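Side-chain contacts in periplasmic oligopeptide-binding protein (PDB 3ZS6), which probably binds oligopeptides in the periplasm and hands them to an ABC transporter for import into the cell: residues K109-S112 and A113-G117; V429-N433 and P434-S438; Q78-A82 and A83-Y87. All coordinates share one frame; numbering follows the deposited sequence.

Contact 1 of 3, residues K109-S112 and A113-G117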
loop_
_atom_site.group_PDB
_atom_site.type_symbol
_atom_site.label_atom_id
_atom_site.label_comp_id
_atom_site.label_asym_id
_atom_site.label_seq_id
_atom_site.Cartn_x
_atom_site.Cartn_y
_atom_site.Cartn_z
ATOM N N LYS A 109 16.081 -14.895 4.579
ATOM C CA LYS A 109 16.436 -16.024 5.424
ATOM C C LYS A 109 16.594 -15.614 6.883
ATOM O O LYS A 109 17.313 -14.661 7.201
ATOM C CB LYS A 109 17.718 -16.687 4.903
ATOM C CG LYS A 109 18.056 -18.006 5.565
ATOM C CD LYS A 109 16.908 -18.997 5.430
ATOM C CE LYS A 109 17.330 -20.402 5.840
ATOM N NZ LYS A 109 18.302 -20.985 4.870
ATOM N N ASN A 110 15.886 -16.324 7.755
ATOM C CA ASN A 110 15.927 -16.085 9.193
ATOM C C ASN A 110 15.089 -14.905 9.690
ATOM O O ASN A 110 14.961 -14.702 10.893
ATOM C CB ASN A 110 17.371 -15.929 9.670
ATOM C CG ASN A 110 18.138 -17.235 9.639
ATOM O OD1 ASN A 110 17.553 -18.316 9.676
ATOM N ND2 ASN A 110 19.456 -17.141 9.571
ATOM N N ALA A 111 14.525 -14.127 8.772
ATOM C CA ALA A 111 13.759 -12.938 9.168
ATOM C C ALA A 111 12.644 -13.240 10.182
ATOM O O ALA A 111 12.490 -12.520 11.175
ATOM C CB ALA A 111 13.196 -12.216 7.941
ATOM N N SER A 112 11.872 -14.296 9.932
ATOM C CA SER A 112 10.786 -14.685 10.838
ATOM C C SER A 112 11.264 -14.866 12.279
ATOM O O SER A 112 10.686 -14.307 13.217
ATOM C CB SER A 112 10.124 -15.987 10.369
ATOM O OG SER A 112 9.479 -15.814 9.122
ATOM N N ALA A 113 12.316 -15.661 12.447
ATOM C CA ALA A 113 12.869 -15.926 13.765
ATOM C C ALA A 113 13.336 -14.632 14.433
ATOM O O ALA A 113 13.140 -14.428 15.630
ATOM C CB ALA A 113 14.011 -16.927 13.664
ATOM N N ILE A 114 13.951 -13.755 13.652
ATOM C CA ILE A 114 14.438 -12.486 14.174
ATOM C C ILE A 114 13.286 -11.584 14.634
ATOM O O ILE A 114 13.307 -11.040 15.734
ATOM C CB ILE A 114 15.288 -11.768 13.111
ATOM C CG1 ILE A 114 16.572 -12.565 12.851
ATOM C CG2 ILE A 114 15.583 -10.325 13.532
ATOM C CD1 ILE A 114 17.258 -12.208 11.537
ATOM N N ILE A 115 12.288 -11.427 13.772
ATOM C CA ILE A 115 11.085 -10.666 14.094
ATOM C C ILE A 115 10.440 -11.191 15.378
ATOM O O ILE A 115 9.933 -10.420 16.193
ATOM C CB ILE A 115 10.076 -10.745 12.935
ATOM C CG1 ILE A 115 10.635 -9.995 11.721
ATOM C CG2 ILE A 115 8.698 -10.196 13.363
ATOM C CD1 ILE A 115 9.969 -10.348 10.399
ATOM N N ALA A 116 10.473 -12.509 15.552
ATOM C CA ALA A 116 9.905 -13.141 16.735
ATOM C C ALA A 116 10.826 -13.014 17.950
ATOM O O ALA A 116 10.454 -13.376 19.067
ATOM C CB ALA A 116 9.599 -14.606 16.450
ATOM N N GLY A 117 12.037 -12.511 17.732
ATOM C CA GLY A 117 12.986 -12.341 18.820
ATOM C C GLY A 117 13.714 -13.613 19.217
ATOM O O GLY A 117 14.317 -13.679 20.289
#
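This is a local, one-turn contact in the short helix 111-115, where Ile-114 and Ile-115 fold back over the backbone and side chains of Asn-110 and Ala-111, four residues earlier. Three successive backbone bonds set the spacing. Ile-114 N donates to Asn-110 O at 3.1 Å. Ile-115 N reaches Ala-111 O at 2.8 Å and is nearly straight, with an N-H...O angle of 177°. Ala-116 N meets Ser-112 O at 3.0 Å, but the N-H...O angle falls to 149° and the donor is tilted from the carbonyl plane.

The two isoleucines share one conformation: CG1 stands opposite the carbonyl carbon and next to the backbone N (chi1 near -67° in both), which points the longer branch back toward the helix start. As a result Ile-114 CD1 comes alongside Asn-110 CB at 4.2 Å, and Ile-115 CD1 approaches Ala-111 CB more loosely at 4.5 Å. The CG1 methylene of Ile-115 lies against Ala-111 O, at 3.2 Å.

Asn-110 holds the N-cap position, yet its amide makes no capping bond. ND2 donates instead to Asp-123 O and the backbone N to Glu-139 OE2, so the residue ties the helix start to neighbouring loops. At the other end Gly-117 leaves helical geometry with a positive phi, and its N donates to Ile-114 O at 2.8 Å. With two bonds returning into the last turn, this is the Schellman motif that commonly terminates a helix at glycine.

Contact 2 of 3, residues V429-N433 and P434-S438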
loop_
_atom_site.group_PDB
_atom_site.type_symbol
_atom_site.label_atom_id
_atom_site.label_comp_id
_atom_site.label_asym_id
_atom_site.label_seq_id
_atom_site.Cartn_x
_atom_site.Cartn_y
_atom_site.Cartn_z
ATOM N N VAL A 429 -6.691 -6.937 11.024
ATOM C CA VAL A 429 -7.989 -7.483 11.457
ATOM C C VAL A 429 -7.828 -8.606 12.491
ATOM O O VAL A 429 -8.756 -8.903 13.253
ATOM C CB VAL A 429 -8.859 -7.984 10.288
ATOM C CG1 VAL A 429 -9.078 -6.857 9.272
ATOM C CG2 VAL A 429 -8.236 -9.230 9.631
ATOM N N GLY A 430 -6.650 -9.226 12.505
ATOM C CA GLY A 430 -6.326 -10.234 13.503
ATOM C C GLY A 430 -6.811 -11.618 13.120
ATOM O O GLY A 430 -7.190 -12.415 13.972
ATOM N N TYR A 431 -6.806 -11.904 11.825
ATOM C CA TYR A 431 -7.276 -13.190 11.331
ATOM C C TYR A 431 -6.136 -14.189 11.402
ATOM O O TYR A 431 -4.969 -13.815 11.250
ATOM C CB TYR A 431 -7.766 -13.026 9.891
ATOM C CG TYR A 431 -8.259 -14.281 9.205
ATOM C CD1 TYR A 431 -9.497 -14.831 9.515
ATOM C CD2 TYR A 431 -7.503 -14.891 8.214
ATOM C CE1 TYR A 431 -9.957 -15.970 8.872
ATOM C CE2 TYR A 431 -7.953 -16.029 7.566
ATOM C CZ TYR A 431 -9.177 -16.561 7.894
ATOM O OH TYR A 431 -9.620 -17.687 7.236
ATOM N N CYS A 432 -6.462 -15.452 11.660
ATOM C CA CYS A 432 -5.453 -16.508 11.621
ATOM C C CYS A 432 -6.063 -17.856 11.271
ATOM O O CYS A 432 -6.817 -18.431 12.055
ATOM C CB CYS A 432 -4.686 -16.605 12.939
ATOM S SG CYS A 432 -3.472 -17.981 12.981
ATOM N N ASN A 433 -5.731 -18.349 10.085
ATOM C CA ASN A 433 -6.183 -19.660 9.647
ATOM C C ASN A 433 -5.000 -20.480 9.153
ATOM O O ASN A 433 -4.578 -20.336 8.002
ATOM C CB ASN A 433 -7.255 -19.545 8.560
ATOM C CG ASN A 433 -7.872 -20.895 8.203
ATOM O OD1 ASN A 433 -7.201 -21.934 8.240
ATOM N ND2 ASN A 433 -9.156 -20.884 7.860
ATOM N N PRO A 434 -4.465 -21.347 10.033
ATOM C CA PRO A 434 -3.280 -22.178 9.792
ATOM C C PRO A 434 -3.375 -22.975 8.494
ATOM O O PRO A 434 -2.359 -23.184 7.836
ATOM C CB PRO A 434 -3.267 -23.133 10.994
ATOM C CG PRO A 434 -3.988 -22.382 12.073
ATOM C CD PRO A 434 -5.061 -21.603 11.358
ATOM N N LYS A 435 -4.574 -23.424 8.134
ATOM C CA LYS A 435 -4.748 -24.129 6.869
ATOM C C LYS A 435 -4.450 -23.197 5.691
ATOM O O LYS A 435 -3.705 -23.558 4.771
ATOM C CB LYS A 435 -6.150 -24.719 6.754
ATOM C CG LYS A 435 -6.403 -25.448 5.446
ATOM C CD LYS A 435 -5.388 -26.566 5.221
ATOM C CE LYS A 435 -5.684 -27.339 3.940
ATOM N NZ LYS A 435 -4.710 -28.446 3.705
ATOM N N VAL A 436 -5.021 -21.996 5.719
ATOM C CA VAL A 436 -4.688 -21.009 4.699
ATOM C C VAL A 436 -3.171 -20.824 4.632
ATOM O O VAL A 436 -2.579 -20.900 3.559
ATOM C CB VAL A 436 -5.368 -19.642 4.952
ATOM C CG1 VAL A 436 -4.768 -18.582 4.042
ATOM C CG2 VAL A 436 -6.878 -19.747 4.748
ATOM N N ASP A 437 -2.549 -20.590 5.783
ATOM C CA ASP A 437 -1.108 -20.371 5.831
ATOM C C ASP A 437 -0.329 -21.565 5.266
ATOM O O ASP A 437 0.640 -21.388 4.525
ATOM C CB ASP A 437 -0.655 -20.050 7.261
ATOM C CG ASP A 437 -1.099 -18.662 7.725
ATOM O OD1 ASP A 437 -1.995 -18.063 7.087
ATOM O OD2 ASP A 437 -0.553 -18.171 8.737
ATOM N N SER A 438 -0.754 -22.780 5.599
ATOM C CA SER A 438 -0.019 -23.957 5.141
ATOM C C SER A 438 -0.192 -24.143 3.638
ATOM O O SER A 438 0.736 -24.562 2.952
ATOM C CB SER A 438 -0.433 -25.223 5.907
ATOM O OG SER A 438 -1.495 -25.898 5.263
HETATM O O HOH W 1 -4.364 -17.065 7.950
#
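The carboxamide of Asn-433 is the flat group that matters, and Val-436 CG2 sits almost squarely over one of its faces, 3.8 Å from Asn-433 CG. Val-436 N approaches OD1 from that same side, well out of the amide plane, whereas Lys-435 N lies close to the plane beyond the oxygen. Pro-434 CD stands obliquely on the other side, 3.8 Å from Asn-433 OD1. The Tyr-431 ring takes part only through its hydroxyl end, OH being 4.2 Å from Val-436 CG2.

Asn-433 is the N-cap of helix 434-443. Its CG is anti to the backbone N (chi1 -173°), which swings OD1 over the first turn. There it accepts from Lys-435 N at 3.0 Å and from Val-436 N at 3.3 Å; both bonds are weak, the first because it is bent to 125°. The firmer link is backbone: Asp-437 N donates to Asn-433 O at 3.0 Å with an N-H...O angle of 164°. Water 1 accepts from Asn-433 N at 2.8 Å and lies 2.7 Å from Asp-437 OD1, to which it can donate, though it has more acceptors nearby than protons. The second carboxylate oxygen of Asp-437 receives Cys-422 N, and Cys-422 is also the disulfide partner of Cys-432.

Asn-433 ND2 donates to Asp-466 OD2 while OD1 faces the helix amides, and these contacts together favour this orientation of the carboxamide. Tyr-431 OH bonds the same Asp-466 oxygen, and these two polar partners probably help to keep that carboxylate ionised.

Contact 3 of 3, residues Q78-A82 and A83-Y87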
loop_
_atom_site.group_PDB
_atom_site.type_symbol
_atom_site.label_atom_id
_atom_site.label_comp_id
_atom_site.label_asym_id
_atom_site.label_seq_id
_atom_site.Cartn_x
_atom_site.Cartn_y
_atom_site.Cartn_z
ATOM N N GLN A 78 28.908 11.167 1.444
ATOM C CA GLN A 78 29.434 9.843 1.776
ATOM C C GLN A 78 28.920 8.814 0.776
ATOM O O GLN A 78 27.813 8.956 0.252
ATOM C CB GLN A 78 29.017 9.435 3.188
ATOM C CG GLN A 78 29.595 10.296 4.293
ATOM C CD GLN A 78 30.817 9.668 4.938
ATOM O OE1 GLN A 78 31.906 9.645 4.355
ATOM N NE2 GLN A 78 30.641 9.146 6.149
ATOM N N PRO A 79 29.724 7.769 0.512
ATOM C CA PRO A 79 29.362 6.726 -0.451
ATOM C C PRO A 79 28.266 5.801 0.068
ATOM O O PRO A 79 28.149 5.591 1.273
ATOM C CB PRO A 79 30.667 5.944 -0.630
ATOM C CG PRO A 79 31.423 6.169 0.626
ATOM C CD PRO A 79 31.057 7.547 1.099
ATOM N N VAL A 80 27.465 5.260 -0.842
ATOM C CA VAL A 80 26.496 4.233 -0.492
ATOM C C VAL A 80 27.093 2.870 -0.818
ATOM O O VAL A 80 27.496 2.627 -1.957
ATOM C CB VAL A 80 25.184 4.405 -1.271
ATOM C CG1 VAL A 80 24.237 3.239 -0.997
ATOM C CG2 VAL A 80 24.523 5.732 -0.910
ATOM N N THR A 81 27.168 1.987 0.179
ATOM C CA THR A 81 27.702 0.645 -0.052
ATOM C C THR A 81 26.813 -0.474 0.486
ATOM O O THR A 81 25.776 -0.235 1.110
ATOM C CB THR A 81 29.106 0.460 0.562
ATOM O OG1 THR A 81 28.991 0.402 1.990
ATOM C CG2 THR A 81 30.025 1.604 0.159
ATOM N N ALA A 82 27.253 -1.701 0.233
ATOM C CA ALA A 82 26.555 -2.895 0.656
ATOM C C ALA A 82 26.230 -2.814 2.137
ATOM O O ALA A 82 25.124 -3.138 2.556
ATOM C CB ALA A 82 27.410 -4.122 0.360
ATOM N N ALA A 83 27.204 -2.379 2.927
ATOM C CA ALA A 83 27.023 -2.272 4.367
ATOM C C ALA A 83 25.766 -1.479 4.737
ATOM O O ALA A 83 25.104 -1.786 5.731
ATOM C CB ALA A 83 28.260 -1.658 5.013
ATOM N N ASP A 84 25.430 -0.465 3.938
ATOM C CA ASP A 84 24.251 0.360 4.226
ATOM C C ASP A 84 22.954 -0.443 4.144
ATOM O O ASP A 84 22.011 -0.197 4.902
ATOM C CB ASP A 84 24.183 1.574 3.298
ATOM C CG ASP A 84 25.335 2.546 3.524
ATOM O OD1 ASP A 84 25.651 2.840 4.700
ATOM O OD2 ASP A 84 25.920 3.010 2.526
ATOM N N PHE A 85 22.911 -1.403 3.226
ATOM C CA PHE A 85 21.724 -2.244 3.074
ATOM C C PHE A 85 21.642 -3.317 4.167
ATOM O O PHE A 85 20.568 -3.563 4.721
ATOM C CB PHE A 85 21.656 -2.861 1.669
ATOM C CG PHE A 85 21.318 -1.861 0.590
ATOM C CD1 PHE A 85 22.315 -1.122 -0.032
ATOM C CD2 PHE A 85 19.995 -1.648 0.218
ATOM C CE1 PHE A 85 22.001 -0.191 -1.020
ATOM C CE2 PHE A 85 19.670 -0.722 -0.763
ATOM C CZ PHE A 85 20.673 0.008 -1.382
ATOM N N VAL A 86 22.773 -3.943 4.480
ATOM C CA VAL A 86 22.819 -4.913 5.568
ATOM C C VAL A 86 22.268 -4.265 6.848
ATOM O O VAL A 86 21.399 -4.828 7.521
ATOM C CB VAL A 86 24.257 -5.459 5.805
ATOM C CG1 VAL A 86 24.303 -6.340 7.051
ATOM C CG2 VAL A 86 24.756 -6.242 4.578
ATOM N N TYR A 87 22.767 -3.072 7.159
ATOM C CA TYR A 87 22.317 -2.326 8.333
ATOM C C TYR A 87 20.820 -2.027 8.291
ATOM O O TYR A 87 20.101 -2.267 9.265
ATOM C CB TYR A 87 23.102 -1.018 8.472
ATOM C CG TYR A 87 22.514 -0.073 9.493
ATOM C CD1 TYR A 87 22.722 -0.271 10.858
ATOM C CD2 TYR A 87 21.741 1.012 9.099
ATOM C CE1 TYR A 87 22.175 0.590 11.802
ATOM C CE2 TYR A 87 21.197 1.880 10.032
ATOM C CZ TYR A 87 21.416 1.662 11.385
ATOM O OH TYR A 87 20.872 2.520 12.318
HETATM O O HOH W 2 28.496 2.672 3.471
#
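At the entrance to helix 82-93 the carboxylate of Asp-84 folds back onto the backbone N of Thr-81. Thr-81 N donates to Asp-84 OD2 at 2.8 Å with an N-H...O angle of 164°, meeting the oxygen on its anti side and 33° out of the carboxylate plane. A second, backbone link runs the other way: Asp-84 N donates to Thr-81 O at 2.9 Å, from well above the carbonyl plane. Asp-84 CG lies beside its own backbone N and opposite the carbonyl carbon (chi1 -65°), a setting that turns the carboxylate back toward residues 80 and 81.

OD2 is also close to the backbone of Val-80, 3.3 Å from its CA, and receives a weak bond from Trp-74 NE1. With water 2 donating as well, several partners converge on this oxygen, probably favouring its ionised form.

The first turn closes at Ala-82 O, which accepts twice: Val-86 N comes in nearly straight at 3.1 Å, while Phe-85 N arrives from above the carbonyl plane at 2.9 Å. On the buried side Val-80 CG1 touches Phe-85 CE1 at 4.1 Å, an oblique approach to the ring, whose edge looks toward Thr-81 O and Ala-82 O. Both side chains also rest on Val-52 of strand 48-60, and Phe-85 packs against Ile-134 of strand 133-137, joining the helix to the antiparallel sheet. On the polar side, water 2 spans Thr-81 OG1 and Asp-84 OD2, 2.8 Å from each.

Contacts 2 and 3 lie at helix starts, while contact 1 takes in a short helix from its N-cap to its glycine end. The helix entrance is treated differently in each: an asparagine turned away to a loop in contact 1, an asparagine capping in contact 2, an aspartate reaching back in contact 3. None touches another. Contact 1 lies between the others, its centre about 19 Å from that of contact 2 and about 22 Å from that of contact 3, whereas those of contacts 2 and 3 are about 36 Å apart. Helices 82-93 and 111-115 are consecutive in the chain. A glycerol, probably from crystallisation, lies about 5 Å from the Val-86 side chain of contact 3.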